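Local coordinates for alkylhydroperoxidase AhpD core: uncharacterized peroxidase-related protein (Ralstonia eutropha, PDB 2PRR) that is an uncharacterised peroxidase-related protein of the carboxymuconolactone decarboxylase family, probably an oxidoreductase with an AhpD-like alkylhydroperoxidase core, at residues Q26-V31 and V41-A46; L128-K133 and H139-A144. All blocks are in the same frame, centred on the assembly; numbering follows the deposited sequence.

Interaction 1: residues Q26-V31 and V41-A46; sequences QRILEV and VFLTLA
A helical hairpin near the start of this all-helical chain is closed by F42 of helix 40-45, whose ring is met by V31 of helix 22-35 over a face and by R27 at the edge, while I28 packs on its CB. V31 gives the directed contact: CG1 stands 4.0 Å from the centroid of the F42 ring and 16° off its normal, a CH-pi contact over one face. The other methyl of V31, CG2, touches the rim, 3.8 Å from F42 CE2. R27 meets a different part of the same ring, its CD lying at the edge near the ring plane, 3.9 Å from F42 CE1. The R27 chain leaves its helix with CG anti to the backbone N (chi1 178°) and then bends at chi3, past the ring, which brings NH1 into a salt bridge with D60 of helix 49-63. That helix thus takes part in holding the hairpin, since F56 on it also stacks with F42. The two segments run nearly antiparallel, at 162° between their N-to-C directions, and the 10.7 Å between their axes is bridged by side chains alone, with no hydrogen bond crossing. At the root of the ring, I28 CG1 packs 4.0 Å from F42 CB, the two side chains passing alongside and pointing opposite ways. Farther along, I28 CD1 reaches L43 CD2 at 4.3 Å, a looser contact.

Interaction 2: residues L128-K133 and H139-A144; sequences LDFALK and HEVNEA
K133 turns its CG away from the backbone N (chi1 -167°) and stays extended from there, projecting from helix 122-137 to the backbone of E140. There NZ donates a hydrogen bond of 2.9 Å to E140 O. The C=O...N angle is 112° and the donor stands 65° out of the carbonyl plane, so the ammonium sits above the carbonyl instead of on a lone pair. The aliphatic part of the lysine packs alongside, CE being 3.8 Å from E140 CB and CD 4.3 Å from V141 CG2. The carboxylate of E140 does not close on the ammonium: its OE1 remains 5.0 Å from K133 NZ, too far for a salt bridge, though the opposite charges may still attract. The ionic partner of NZ is D145, whose OD2 also accepts a hydrogen bond from the backbone N of N142. One turn back on the first helix, F130 presents its ring edge to V141, with CE1 4.2 Å from V141 CG1. Both residues also pack on T178 of a second subunit, and H139 O accepts a hydrogen bond from N114 of a third, which places the turn at subunit interfaces. The short linker between these consecutive helices leads into a capping box: the N142 side chain, at the N-cap of helix 143-151, accepts from a backbone N in the first turn.

The two contacts lie on opposite sides of the chain's centre, 33 Å apart between centres and about 20 Å between nearest atoms, so neither touches the other. They follow one another in series along the chain: 26-31 with 41-46 closes before 128-133 with 139-144 opens. Both join neighbouring helices across a short connection, but by different means: interaction 1 rests on apolar and CH-pi packing, interaction 2 on a lysine-to-carbonyl bond with a small apolar patch. Each has a di(hydroxyethyl)ether molecule nearby, about 4 Å from the F42 side chain and about 6 Å from that of N142.

Interaction 1: residues Q26-V31 and V41-A46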
loop_
_atom_site.group_PDB
_atom_site.type_symbol
_atom_site.label_atom_id
_atom_site.label_comp_id
_atom_site.label_asym_id
_atom_site.label_seq_id
_atom_site.Cartn_x
_atom_site.Cartn_y
_atom_site.Cartn_z
ATOM N N GLN D 26 -5.419 6.711 43.844
ATOM C CA GLN D 26 -4.338 7.633 44.239
ATOM C C GLN D 26 -3.542 8.148 43.025
ATOM O O GLN D 26 -3.115 9.303 43.001
ATOM C CB GLN D 26 -3.414 6.976 45.299
ATOM C CG GLN D 26 -2.246 7.853 45.806
ATOM N N ARG D 27 -3.341 7.300 42.020
ATOM C CA ARG D 27 -2.633 7.723 40.812
ATOM C C ARG D 27 -3.486 8.754 40.068
ATOM O O ARG D 27 -2.963 9.763 39.582
ATOM C CB ARG D 27 -2.322 6.538 39.912
ATOM C CG ARG D 27 -1.622 6.928 38.619
ATOM C CD ARG D 27 -1.550 5.758 37.681
ATOM N NE ARG D 27 -0.472 4.839 38.005
ATOM C CZ ARG D 27 0.786 4.983 37.597
ATOM N NH1 ARG D 27 1.169 6.042 36.881
ATOM N NH2 ARG D 27 1.674 4.054 37.923
ATOM N N ILE D 28 -4.791 8.495 39.989
ATOM C CA ILE D 28 -5.743 9.418 39.361
ATOM C C ILE D 28 -5.799 10.754 40.118
ATOM O O ILE D 28 -5.837 11.824 39.507
ATOM C CB ILE D 28 -7.159 8.800 39.270
ATOM C CG1 ILE D 28 -7.152 7.600 38.314
ATOM C CG2 ILE D 28 -8.184 9.834 38.804
ATOM C CD1 ILE D 28 -8.466 6.837 38.282
ATOM N N LEU D 29 -5.812 10.709 41.444
ATOM C CA LEU D 29 -5.842 11.955 42.222
ATOM C C LEU D 29 -4.553 12.768 42.099
ATOM O O LEU D 29 -4.592 14.002 42.070
ATOM C CB LEU D 29 -6.166 11.644 43.676
ATOM C CG LEU D 29 -7.654 11.367 43.882
ATOM C CD1 LEU D 29 -7.882 10.610 45.170
ATOM C CD2 LEU D 29 -8.470 12.674 43.865
ATOM N N GLU D 30 -3.423 12.066 42.022
ATOM C CA GLU D 30 -2.106 12.698 41.885
ATOM C C GLU D 30 -2.008 13.459 40.552
ATOM O O GLU D 30 -1.457 14.565 40.504
ATOM C CB GLU D 30 -0.989 11.645 42.018
ATOM C CG GLU D 30 0.446 12.208 42.091
ATOM N N VAL D 31 -2.551 12.859 39.481
ATOM C CA VAL D 31 -2.589 13.504 38.152
ATOM C C VAL D 31 -3.619 14.616 38.116
ATOM O O VAL D 31 -3.409 15.613 37.434
ATOM C CB VAL D 31 -2.852 12.518 36.946
ATOM C CG1 VAL D 31 -4.205 11.835 37.022
ATOM C CG2 VAL D 31 -2.746 13.258 35.610
ATOM N N VAL D 41 -7.485 8.807 29.582
ATOM C CA VAL D 41 -6.819 7.500 29.468
ATOM C C VAL D 41 -6.884 6.776 30.836
ATOM O O VAL D 41 -7.054 5.556 30.880
ATOM C CB VAL D 41 -5.326 7.643 28.974
ATOM C CG1 VAL D 41 -4.461 8.417 30.002
ATOM C CG2 VAL D 41 -4.677 6.271 28.637
ATOM N N PHE D 42 -6.758 7.524 31.942
ATOM C CA PHE D 42 -6.804 6.913 33.274
ATOM C C PHE D 42 -8.183 6.346 33.605
ATOM O O PHE D 42 -8.302 5.250 34.127
ATOM C CB PHE D 42 -6.441 7.927 34.383
ATOM C CG PHE D 42 -5.022 8.425 34.331
ATOM C CD1 PHE D 42 -4.001 7.724 34.946
ATOM C CD2 PHE D 42 -4.709 9.621 33.682
ATOM C CE1 PHE D 42 -2.678 8.203 34.897
ATOM C CE2 PHE D 42 -3.391 10.092 33.624
ATOM C CZ PHE D 42 -2.386 9.379 34.233
ATOM N N LEU D 43 -9.222 7.109 33.306
ATOM C CA LEU D 43 -10.569 6.715 33.633
ATOM C C LEU D 43 -11.078 5.606 32.743
ATOM O O LEU D 43 -11.803 4.733 33.208
ATOM C CB LEU D 43 -11.483 7.928 33.521
ATOM C CG LEU D 43 -11.133 9.054 34.505
ATOM C CD1 LEU D 43 -11.735 10.368 34.023
ATOM C CD2 LEU D 43 -11.578 8.689 35.931
ATOM N N THR D 44 -10.708 5.634 31.469
ATOM C CA THR D 44 -11.180 4.608 30.530
ATOM C C THR D 44 -10.506 3.268 30.761
ATOM O O THR D 44 -11.165 2.219 30.722
ATOM C CB THR D 44 -11.018 5.055 29.042
ATOM O OG1 THR D 44 -9.652 5.407 28.776
ATOM C CG2 THR D 44 -11.903 6.248 28.762
ATOM N N LEU D 45 -9.193 3.293 31.000
ATOM C CA LEU D 45 -8.447 2.052 31.281
ATOM C C LEU D 45 -8.746 1.492 32.675
ATOM O O LEU D 45 -8.550 0.306 32.909
ATOM C CB LEU D 45 -6.938 2.225 31.076
ATOM C CG LEU D 45 -6.459 2.496 29.639
ATOM C CD1 LEU D 45 -4.966 2.641 29.663
ATOM C CD2 LEU D 45 -6.873 1.414 28.564
ATOM N N ALA D 46 -9.260 2.330 33.584
ATOM C CA ALA D 46 -9.642 1.883 34.939
ATOM C C ALA D 46 -10.771 0.816 34.923
ATOM O O ALA D 46 -11.070 0.232 35.961
ATOM C CB ALA D 46 -10.026 3.081 35.813
#

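Interaction 2: residues L128-K133 and H139-A144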
loop_
_atom_site.group_PDB
_atom_site.type_symbol
_atom_site.label_atom_id
_atom_site.label_comp_id
_atom_site.label_asym_id
_atom_site.label_seq_id
_atom_site.Cartn_x
_atom_site.Cartn_y
_atom_site.Cartn_z
ATOM N N LEU D 128 13.040 10.649 14.349
ATOM C CA LEU D 128 11.680 10.303 13.978
ATOM C C LEU D 128 11.678 9.386 12.772
ATOM O O LEU D 128 10.764 8.612 12.651
ATOM C CB LEU D 128 10.820 11.540 13.706
ATOM C CG LEU D 128 10.665 12.580 14.816
ATOM C CD1 LEU D 128 9.724 13.663 14.331
ATOM C CD2 LEU D 128 10.171 11.934 16.109
ATOM N N ASP D 129 12.678 9.480 11.893
ATOM C CA ASP D 129 12.763 8.543 10.739
ATOM C C ASP D 129 12.808 7.105 11.280
ATOM O O ASP D 129 12.170 6.203 10.753
ATOM C CB ASP D 129 14.009 8.772 9.861
ATOM C CG ASP D 129 13.997 10.087 9.076
ATOM O OD1 ASP D 129 12.929 10.617 8.724
ATOM O OD2 ASP D 129 15.093 10.601 8.774
ATOM N N PHE D 130 13.579 6.915 12.343
ATOM C CA PHE D 130 13.764 5.617 12.958
ATOM C C PHE D 130 12.466 5.167 13.607
ATOM O O PHE D 130 11.966 4.081 13.316
ATOM C CB PHE D 130 14.914 5.682 13.989
ATOM C CG PHE D 130 15.191 4.361 14.667
ATOM C CD1 PHE D 130 15.663 3.281 13.934
ATOM C CD2 PHE D 130 14.991 4.206 16.036
ATOM C CE1 PHE D 130 15.904 2.084 14.539
ATOM C CE2 PHE D 130 15.239 3.014 16.650
ATOM C CZ PHE D 130 15.696 1.940 15.897
ATOM N N ALA D 131 11.943 6.013 14.489
ATOM C CA ALA D 131 10.641 5.791 15.113
ATOM C C ALA D 131 9.588 5.337 14.102
ATOM O O ALA D 131 8.840 4.406 14.360
ATOM C CB ALA D 131 10.176 7.056 15.760
ATOM N N LEU D 132 9.505 6.017 12.966
ATOM C CA LEU D 132 8.520 5.648 11.948
ATOM C C LEU D 132 8.762 4.287 11.354
ATOM O O LEU D 132 7.793 3.588 11.069
ATOM C CB LEU D 132 8.375 6.718 10.861
ATOM C CG LEU D 132 7.270 7.777 11.100
ATOM C CD1 LEU D 132 5.902 7.121 11.165
ATOM C CD2 LEU D 132 7.464 8.629 12.353
ATOM N N LYS D 133 10.031 3.892 11.223
ATOM C CA LYS D 133 10.398 2.556 10.719
ATOM C C LYS D 133 10.016 1.439 11.709
ATOM O O LYS D 133 9.524 0.369 11.321
ATOM C CB LYS D 133 11.898 2.470 10.421
ATOM C CG LYS D 133 12.231 1.220 9.602
ATOM C CD LYS D 133 13.687 1.092 9.220
ATOM C CE LYS D 133 13.805 0.019 8.075
ATOM N NZ LYS D 133 15.214 -0.345 7.682
ATOM N N HIS D 139 10.248 -5.065 11.199
ATOM C CA HIS D 139 10.909 -6.254 10.694
ATOM C C HIS D 139 12.042 -5.930 9.732
ATOM O O HIS D 139 12.846 -6.800 9.426
ATOM C CB HIS D 139 9.918 -7.165 9.997
ATOM C CG HIS D 139 9.433 -6.640 8.695
ATOM N ND1 HIS D 139 8.592 -5.557 8.602
ATOM C CD2 HIS D 139 9.638 -7.072 7.430
ATOM C CE1 HIS D 139 8.313 -5.334 7.328
ATOM N NE2 HIS D 139 8.933 -6.243 6.601
ATOM N N GLU D 140 12.103 -4.691 9.250
ATOM C CA GLU D 140 13.129 -4.276 8.314
ATOM C C GLU D 140 14.272 -3.554 8.973
ATOM O O GLU D 140 15.242 -3.223 8.311
ATOM C CB GLU D 140 12.524 -3.415 7.197
ATOM C CG GLU D 140 11.799 -4.221 6.113
ATOM C CD GLU D 140 11.203 -3.341 5.010
ATOM O OE1 GLU D 140 11.224 -2.101 5.145
ATOM O OE2 GLU D 140 10.689 -3.885 4.007
ATOM N N VAL D 141 14.176 -3.326 10.279
ATOM C CA VAL D 141 15.223 -2.629 10.990
ATOM C C VAL D 141 16.530 -3.399 10.900
ATOM O O VAL D 141 16.575 -4.572 11.241
ATOM C CB VAL D 141 14.873 -2.441 12.467
ATOM C CG1 VAL D 141 16.058 -1.942 13.214
ATOM C CG2 VAL D 141 13.712 -1.486 12.611
ATOM N N ASN D 142 17.586 -2.711 10.474
ATOM C CA ASN D 142 18.928 -3.289 10.297
ATOM C C ASN D 142 20.032 -2.425 10.962
ATOM O O ASN D 142 19.732 -1.425 11.621
ATOM C CB ASN D 142 19.192 -3.470 8.802
ATOM C CG ASN D 142 19.082 -2.188 8.039
ATOM O OD1 ASN D 142 19.153 -1.101 8.588
ATOM N ND2 ASN D 142 18.891 -2.305 6.764
ATOM N N GLU D 143 21.291 -2.817 10.776
ATOM C CA GLU D 143 22.424 -2.091 11.380
ATOM C C GLU D 143 22.634 -0.672 10.845
ATOM O O GLU D 143 23.113 0.213 11.580
ATOM C CB GLU D 143 23.722 -2.912 11.262
ATOM C CG GLU D 143 23.686 -4.206 12.084
ATOM C CD GLU D 143 23.557 -3.968 13.590
ATOM O OE1 GLU D 143 24.341 -3.150 14.138
ATOM O OE2 GLU D 143 22.669 -4.605 14.213
ATOM N N ALA D 144 22.261 -0.464 9.577
ATOM C CA ALA D 144 22.378 0.840 8.950
ATOM C C ALA D 144 21.429 1.838 9.612
ATOM O O ALA D 144 21.726 3.035 9.657
ATOM C CB ALA D 144 22.126 0.752 7.460
#